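Phosphoheptose isomerase (Neisseria gonorrhoeae, PDB 5I01) catalyses, as a zinc-dependent homotetramer, the isomerization of sedoheptulose 7-phosphate to D-glycero-D-manno-heptose 7-phosphate, the first step of glycero-manno-heptose biosynthesis. Local coordinates at residues G120-S124 / I176-H180; V144-R150 / D163-P169. The protein carries 1 engineered substitution. The contacts are given in a common frame with arbitrary orientation. Numbering follows the deposited sequence.

Contact 1 (G120-S124 / I176-H180); sequences GISTS and IQENH. With ZN (zinc ion), chain H.
Thr-123 (chi1 p) lays its methyl group against one turn of helix: CG2 stands 3.9 Å from CG2 of Ile-176 (m, t) and 4.0 Å from Gln-177 CG, while Thr-123 O lies 3.6 Å from Ile-176 CD1. The backbone is extended from Gly-120 through Ser-122, and phi/psi of -67/-26 at Thr-123 turns it. Residues 176-180 are helical, with His-180 N bonded to Ile-176 O at 2.9 Å. CA atoms are nearest at Thr-123/Ile-176 (6.2 Å) and Ile-121/His-180 (8.4 Å); the gap is filled by side chains of the helix meeting side chains and backbone oxygens of 121-123, and no hydrogen bond links the segments. Ile-121 (m, t) brings CG2 to 3.6 Å from His-180 ND1. The His-180 ring (chi1 m) presents its edge to Ser-122 O, 4.3 Å from CE1, and is anchored through NE2 to Thr-148 O. Gln-177 (m, t) places OE1 2.0 Å from the zinc, whose other ligands, His-63, Glu-67 and His-185, come from a second subunit. Together with Ser-122, Thr-123 and Ser-124, predicted to bind substrate, this is consistent with an SIS-type active site at a strand C-terminus, completed across a subunit interface. Helix 56-69 meets Ile-121, Thr-123 and His-180 through Ser-57 and Asp-60, strand 143-149 touches Ile-121 and His-180 through Leu-147, and Asn-179 packs on helix 6-27.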
ATOM      1  N   GLY A 120       3.646  15.642  10.336  1.00 28.86           N
ATOM      2  CA  GLY A 120       2.690  15.977   9.284  1.00 28.77           C
ATOM      3  C   GLY A 120       3.423  16.632   8.138  1.00 29.50           C
ATOM      4  O   GLY A 120       4.125  17.608   8.349  1.00 30.66           O
ATOM      5  N   ILE A 121       3.259  16.101   6.928  1.00 29.53           N
ATOM      6  CA  ILE A 121       3.985  16.601   5.762  1.00 29.60           C
ATOM      7  C   ILE A 121       2.982  17.206   4.787  1.00 31.11           C
ATOM      8  O   ILE A 121       1.976  16.571   4.447  1.00 30.81           O
ATOM      9  CB  ILE A 121       4.824  15.506   5.072  1.00 29.80           C
ATOM     10  CG1 ILE A 121       5.680  14.754   6.101  1.00 29.27           C
ATOM     11  CG2 ILE A 121       5.744  16.118   4.007  1.00 29.64           C
ATOM     12  CD1 ILE A 121       6.319  13.488   5.585  1.00 28.57           C
ATOM     13  N   SER A 122       3.274  18.436   4.349  1.00 31.84           N
ATOM     14  CA  SER A 122       2.374  19.227   3.524  1.00 32.37           C
ATOM     15  C   SER A 122       3.134  20.354   2.812  1.00 34.43           C
ATOM     16  O   SER A 122       3.602  21.302   3.457  1.00 36.34           O
ATOM     17  CB  SER A 122       1.279  19.819   4.409  1.00 32.12           C
ATOM     18  OG  SER A 122       0.425  20.680   3.680  1.00 31.72           O
ATOM     19  N   THR A 123       3.226  20.287   1.488  1.00 33.67           N
ATOM     20  CA  THR A 123       4.033  21.252   0.753  1.00 33.72           C
ATOM     21  C   THR A 123       3.507  22.682   0.787  1.00 33.14           C
ATOM     22  O   THR A 123       4.299  23.582   0.644  1.00 32.58           O
ATOM     23  CB  THR A 123       4.249  20.833  -0.706  1.00 35.15           C
ATOM     24  OG1 THR A 123       2.987  20.690  -1.362  1.00 34.49           O
ATOM     25  CG2 THR A 123       5.024  19.515  -0.766  1.00 35.51           C
ATOM     26  N   SER A 124       2.200  22.886   0.980  1.00 34.08           N
ATOM     27  CA  SER A 124       1.621  24.236   1.165  1.00 35.14           C
ATOM     28  C   SER A 124       1.314  24.632   2.627  1.00 36.00           C
ATOM     29  O   SER A 124       1.104  25.813   2.915  1.00 36.55           O
ATOM     30  CB  SER A 124       0.340  24.376   0.342  1.00 35.95           C
ATOM     31  OG  SER A 124      -0.639  23.436   0.754  1.00 36.78           O
ATOM     32  N   ILE A 176      10.191  21.771  -2.803  1.00 30.10           N
ATOM     33  CA  ILE A 176       9.840  21.560  -1.399  1.00 30.16           C
ATOM     34  C   ILE A 176       9.949  20.073  -1.026  1.00 30.64           C
ATOM     35  O   ILE A 176      10.560  19.751  -0.010  1.00 31.89           O
ATOM     36  CB  ILE A 176       8.435  22.113  -1.075  1.00 29.39           C
ATOM     37  CG1 ILE A 176       8.408  23.636  -1.260  1.00 30.24           C
ATOM     38  CG2 ILE A 176       8.036  21.778   0.356  1.00 28.86           C
ATOM     39  CD1 ILE A 176       7.046  24.175  -1.618  1.00 31.53           C
ATOM     40  N   GLN A 177       9.372  19.188  -1.839  1.00 30.76           N
ATOM     41  CA  GLN A 177       9.502  17.732  -1.630  1.00 32.58           C
ATOM     42  C   GLN A 177      10.966  17.302  -1.533  1.00 31.65           C
ATOM     43  O   GLN A 177      11.325  16.546  -0.644  1.00 31.10           O
ATOM     44  CB  GLN A 177       8.802  16.932  -2.743  1.00 33.38           C
ATOM     45  CG  GLN A 177       7.293  16.818  -2.565  1.00 36.33           C
ATOM     46  CD  GLN A 177       6.523  16.459  -3.849  1.00 39.31           C
ATOM     47  OE1 GLN A 177       7.103  16.172  -4.910  1.00 39.95           O
ATOM     48  NE2 GLN A 177       5.192  16.482  -3.749  1.00 39.91           N
ATOM     49  N   GLU A 178      11.802  17.809  -2.436  1.00 32.51           N
ATOM     50  CA  GLU A 178      13.225  17.447  -2.490  1.00 32.96           C
ATOM     51  C   GLU A 178      13.996  17.871  -1.241  1.00 34.03           C
ATOM     52  O   GLU A 178      14.884  17.144  -0.796  1.00 35.72           O
ATOM     53  CB  GLU A 178      13.877  18.045  -3.727  1.00 32.82           C
ATOM     54  CG  GLU A 178      13.374  17.426  -5.021  1.00 33.92           C
ATOM     55  CD  GLU A 178      13.596  18.305  -6.243  1.00 35.22           C
ATOM     56  OE1 GLU A 178      14.378  19.289  -6.159  1.00 34.51           O
ATOM     57  OE2 GLU A 178      12.975  18.011  -7.303  1.00 35.01           O
ATOM     58  N   ASN A 179      13.667  19.048  -0.701  1.00 34.06           N
ATOM     59  CA  ASN A 179      14.204  19.500   0.591  1.00 34.63           C
ATOM     60  C   ASN A 179      13.638  18.665   1.762  1.00 32.61           C
ATOM     61  O   ASN A 179      14.349  18.379   2.723  1.00 32.66           O
ATOM     62  CB  ASN A 179      13.934  21.003   0.823  1.00 35.77           C
ATOM     63  CG  ASN A 179      14.863  21.895   0.027  1.00 38.46           C
ATOM     64  OD1 ASN A 179      15.710  22.596   0.584  1.00 42.49           O
ATOM     65  ND2 ASN A 179      14.721  21.863  -1.286  1.00 40.26           N
ATOM     66  N   HIS A 180      12.368  18.286   1.687  1.00 30.24           N
ATOM     67  CA  HIS A 180      11.764  17.459   2.722  1.00 29.43           C
ATOM     68  C   HIS A 180      12.500  16.127   2.932  1.00 29.19           C
ATOM     69  O   HIS A 180      12.723  15.712   4.079  1.00 26.71           O
ATOM     70  CB  HIS A 180      10.280  17.191   2.423  1.00 29.30           C
ATOM     71  CG  HIS A 180       9.370  18.332   2.756  1.00 28.66           C
ATOM     72  ND1 HIS A 180       8.041  18.346   2.389  1.00 28.68           N
ATOM     73  CD2 HIS A 180       9.586  19.484   3.431  1.00 28.11           C
ATOM     74  CE1 HIS A 180       7.479  19.460   2.821  1.00 28.18           C
ATOM     75  NE2 HIS A 180       8.399  20.169   3.450  1.00 28.76           N
TER
HETATM   76 ZN    ZN H 301       6.749  15.291  -6.676  1.00 49.15          ZN

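Contact 2 (V144-R150 / D163-P169); sequences VIALTGR and DVLLNVP
Two parallel neighbouring strands of the SIS-domain sheet, joined as a beta-alpha-beta unit through helix 153-158, run in register from Val-144/Asp-163 to Arg-150/Pro-169, CA atoms 4.6-5.1 Å apart and strand axes 22° from parallel. Val-144 N donates to Asp-163 OD1 (2.8 Å), the Asp-163 rotamer m carrying the carboxylate toward the strand start, and Val-144 O accepts from Val-164 N (3.0 Å). Ile-145 sends its side chain to the face of Val-164 and Leu-166, with CG2 4.1 Å from Leu-166 CD1; helix 29-44 packs on this face. Ala-146 bonds N to Val-164 O (3.1 Å) and O to Leu-166 N (2.9 Å), while its CB faces Leu-165 CD1 (4.0 Å) on the other side, where helix 153-158 lies. Leu-147 (m, p) sets CD1 4.0 Å from Leu-166 CD1 and packs on His-180 of helix 173-193. Thr-148 continues the pattern, N to Leu-166 O (3.1 Å) and O to Val-168 N (3.0 Å). Gly-149 stays extended, its CA 3.4 Å from Val-168 O, and Arg-150, with positive phi (61°), leaves the strand. Its guanidinium NE bonds Pro-171 O. Asn-167 (chi1 t) bonds to the neighbouring strand and to the residue just past it: OD1 accepts from Thr-148 OG1 at 2.6 Å, and ND2 donates to Arg-150 O at 2.9 Å.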
ATOM      1  N   VAL A 144       4.082  17.744  17.727  1.00 37.58           N
ATOM      2  CA  VAL A 144       3.960  17.744  16.264  1.00 37.44           C
ATOM      3  C   VAL A 144       5.242  18.266  15.624  1.00 37.03           C
ATOM      4  O   VAL A 144       5.866  19.189  16.144  1.00 40.46           O
ATOM      5  CB  VAL A 144       2.722  18.555  15.794  1.00 37.57           C
ATOM      6  CG1 VAL A 144       2.606  18.604  14.273  1.00 37.49           C
ATOM      7  CG2 VAL A 144       1.461  17.931  16.364  1.00 38.72           C
ATOM      8  N   ILE A 145       5.645  17.634  14.519  1.00 34.93           N
ATOM      9  CA  ILE A 145       6.719  18.136  13.666  1.00 33.18           C
ATOM     10  C   ILE A 145       6.115  18.325  12.285  1.00 33.06           C
ATOM     11  O   ILE A 145       5.742  17.355  11.625  1.00 32.92           O
ATOM     12  CB  ILE A 145       7.925  17.175  13.605  1.00 33.59           C
ATOM     13  CG1 ILE A 145       8.549  17.023  14.992  1.00 32.73           C
ATOM     14  CG2 ILE A 145       8.979  17.666  12.602  1.00 34.00           C
ATOM     15  CD1 ILE A 145       9.492  15.846  15.122  1.00 32.75           C
ATOM     16  N   ALA A 146       6.003  19.578  11.863  1.00 32.51           N
ATOM     17  CA  ALA A 146       5.403  19.907  10.584  1.00 32.02           C
ATOM     18  C   ALA A 146       6.502  20.094   9.550  1.00 31.89           C
ATOM     19  O   ALA A 146       7.437  20.864   9.777  1.00 30.53           O
ATOM     20  CB  ALA A 146       4.574  21.176  10.705  1.00 32.14           C
ATOM     21  N   LEU A 147       6.393  19.374   8.430  1.00 31.02           N
ATOM     22  CA  LEU A 147       7.218  19.621   7.260  1.00 30.22           C
ATOM     23  C   LEU A 147       6.345  20.351   6.248  1.00 29.42           C
ATOM     24  O   LEU A 147       5.472  19.736   5.627  1.00 28.49           O
ATOM     25  CB  LEU A 147       7.783  18.311   6.690  1.00 31.27           C
ATOM     26  CG  LEU A 147       9.032  17.785   7.417  1.00 31.91           C
ATOM     27  CD1 LEU A 147       8.690  17.384   8.848  1.00 34.32           C
ATOM     28  CD2 LEU A 147       9.660  16.609   6.698  1.00 31.69           C
ATOM     29  N   THR A 148       6.571  21.662   6.107  1.00 29.63           N
ATOM     30  CA  THR A 148       5.773  22.531   5.220  1.00 29.99           C
ATOM     31  C   THR A 148       6.619  23.246   4.175  1.00 30.80           C
ATOM     32  O   THR A 148       7.846  23.154   4.189  1.00 30.56           O
ATOM     33  CB  THR A 148       4.989  23.600   6.012  1.00 30.75           C
ATOM     34  OG1 THR A 148       5.895  24.571   6.549  1.00 30.74           O
ATOM     35  CG2 THR A 148       4.178  22.964   7.153  1.00 30.19           C
ATOM     36  N   GLY A 149       5.945  23.944   3.262  1.00 32.93           N
ATOM     37  CA  GLY A 149       6.595  24.790   2.254  1.00 33.17           C
ATOM     38  C   GLY A 149       5.906  26.127   2.143  1.00 33.77           C
ATOM     39  O   GLY A 149       4.906  26.366   2.809  1.00 34.63           O
ATOM     40  N   ARG A 150       6.442  26.993   1.288  1.00 37.81           N
ATOM     41  CA  ARG A 150       5.914  28.361   1.071  1.00 40.04           C
ATOM     42  C   ARG A 150       5.966  29.198   2.380  1.00 39.47           C
ATOM     43  O   ARG A 150       7.059  29.372   2.926  1.00 37.55           O
ATOM     44  CB  ARG A 150       4.532  28.321   0.386  1.00 40.83           C
ATOM     45  CG  ARG A 150       4.601  27.694  -0.995  1.00 42.78           C
ATOM     46  CD  ARG A 150       3.260  27.234  -1.544  1.00 45.49           C
ATOM     47  NE  ARG A 150       3.461  26.375  -2.720  1.00 48.23           N
ATOM     48  CZ  ARG A 150       2.499  25.929  -3.532  1.00 51.58           C
ATOM     49  NH1 ARG A 150       1.220  26.248  -3.325  1.00 53.50           N
ATOM     50  NH2 ARG A 150       2.818  25.152  -4.569  1.00 51.13           N
ATOM     51  N   ASP A 163       5.954  22.221  19.668  1.00 40.37           N
ATOM     52  CA  ASP A 163       6.063  21.623  18.336  1.00 39.54           C
ATOM     53  C   ASP A 163       7.260  22.238  17.595  1.00 37.60           C
ATOM     54  O   ASP A 163       7.836  23.224  18.050  1.00 37.35           O
ATOM     55  CB  ASP A 163       4.774  21.867  17.529  1.00 39.95           C
ATOM     56  CG  ASP A 163       3.509  21.299  18.202  1.00 39.50           C
ATOM     57  OD1 ASP A 163       3.566  20.268  18.912  1.00 38.26           O
ATOM     58  OD2 ASP A 163       2.428  21.880  17.980  1.00 40.28           O
ATOM     59  N   VAL A 164       7.614  21.660  16.448  1.00 35.81           N
ATOM     60  CA  VAL A 164       8.755  22.117  15.639  1.00 34.81           C
ATOM     61  C   VAL A 164       8.322  22.288  14.183  1.00 33.73           C
ATOM     62  O   VAL A 164       7.813  21.355  13.574  1.00 33.59           O
ATOM     63  CB  VAL A 164       9.946  21.130  15.714  1.00 34.96           C
ATOM     64  CG1 VAL A 164      11.107  21.600  14.842  1.00 35.46           C
ATOM     65  CG2 VAL A 164      10.409  20.961  17.152  1.00 35.14           C
ATOM     66  N   LEU A 165       8.528  23.484  13.639  1.00 33.34           N
ATOM     67  CA  LEU A 165       8.159  23.793  12.263  1.00 33.59           C
ATOM     68  C   LEU A 165       9.405  23.716  11.427  1.00 33.36           C
ATOM     69  O   LEU A 165      10.375  24.405  11.720  1.00 35.69           O
ATOM     70  CB  LEU A 165       7.559  25.199  12.146  1.00 32.87           C
ATOM     71  CG  LEU A 165       7.194  25.691  10.736  1.00 32.61           C
ATOM     72  CD1 LEU A 165       6.143  24.806  10.089  1.00 32.61           C
ATOM     73  CD2 LEU A 165       6.726  27.134  10.783  1.00 31.85           C
ATOM     74  N   LEU A 166       9.362  22.882  10.391  1.00 33.38           N
ATOM     75  CA  LEU A 166      10.405  22.798   9.383  1.00 33.06           C
ATOM     76  C   LEU A 166       9.802  23.310   8.068  1.00 32.76           C
ATOM     77  O   LEU A 166       9.264  22.545   7.253  1.00 34.34           O
ATOM     78  CB  LEU A 166      10.940  21.357   9.266  1.00 33.26           C
ATOM     79  CG  LEU A 166      11.504  20.698  10.537  1.00 33.50           C
ATOM     80  CD1 LEU A 166      11.929  19.258  10.318  1.00 34.12           C
ATOM     81  CD2 LEU A 166      12.692  21.470  11.061  1.00 34.58           C
ATOM     82  N   ASN A 167       9.869  24.620   7.874  1.00 31.25           N
ATOM     83  CA  ASN A 167       9.355  25.220   6.657  1.00 30.77           C
ATOM     84  C   ASN A 167      10.470  25.410   5.635  1.00 30.66           C
ATOM     85  O   ASN A 167      11.504  25.999   5.940  1.00 29.37           O
ATOM     86  CB  ASN A 167       8.667  26.557   6.935  1.00 30.17           C
ATOM     87  CG  ASN A 167       7.981  27.100   5.711  1.00 29.79           C
ATOM     88  OD1 ASN A 167       6.982  26.544   5.242  1.00 30.16           O
ATOM     89  ND2 ASN A 167       8.545  28.145   5.144  1.00 29.95           N
ATOM     90  N   VAL A 168      10.233  24.901   4.427  1.00 30.24           N
ATOM     91  CA  VAL A 168      11.095  25.134   3.290  1.00 30.88           C
ATOM     92  C   VAL A 168      10.613  26.419   2.616  1.00 32.91           C
ATOM     93  O   VAL A 168       9.512  26.438   2.065  1.00 34.16           O
ATOM     94  CB  VAL A 168      11.035  23.952   2.297  1.00 30.52           C
ATOM     95  CG1 VAL A 168      11.892  24.232   1.069  1.00 30.97           C
ATOM     96  CG2 VAL A 168      11.486  22.668   2.980  1.00 30.46           C
ATOM     97  N   PRO A 169      11.418  27.506   2.661  1.00 34.39           N
ATOM     98  CA  PRO A 169      10.935  28.767   2.096  1.00 35.09           C
ATOM     99  C   PRO A 169      11.126  28.794   0.578  1.00 34.97           C
ATOM    100  O   PRO A 169      12.108  29.340   0.071  1.00 39.62           O
ATOM    101  CB  PRO A 169      11.799  29.803   2.813  1.00 34.82           C
ATOM    102  CG  PRO A 169      13.110  29.110   2.979  1.00 35.14           C
ATOM    103  CD  PRO A 169      12.789  27.649   3.187  1.00 34.77           C
TER

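The two contacts lie about 8 Å apart, centre to centre, and share one parallel sheet in which strand 117-122 adjoins 143-149, itself beside 164-168. Along the chain the order is 120-124, 144-150, 163-169 and 176-180, so contact 2 falls between the halves of contact 1, and strand 164-168 leads on into helix 173-193. Backbone bonds probably join them directly: Ser-122 N to Leu-147 O and Gly-120 O to Leu-147 N, both 2.9 Å. Helix 173-193 also meets contact 2, with Asn-179 CB 3.7 Å from Val-168 CG2. The strand pairing thus adjoins the helix that supplies the zinc ligand Gln-177.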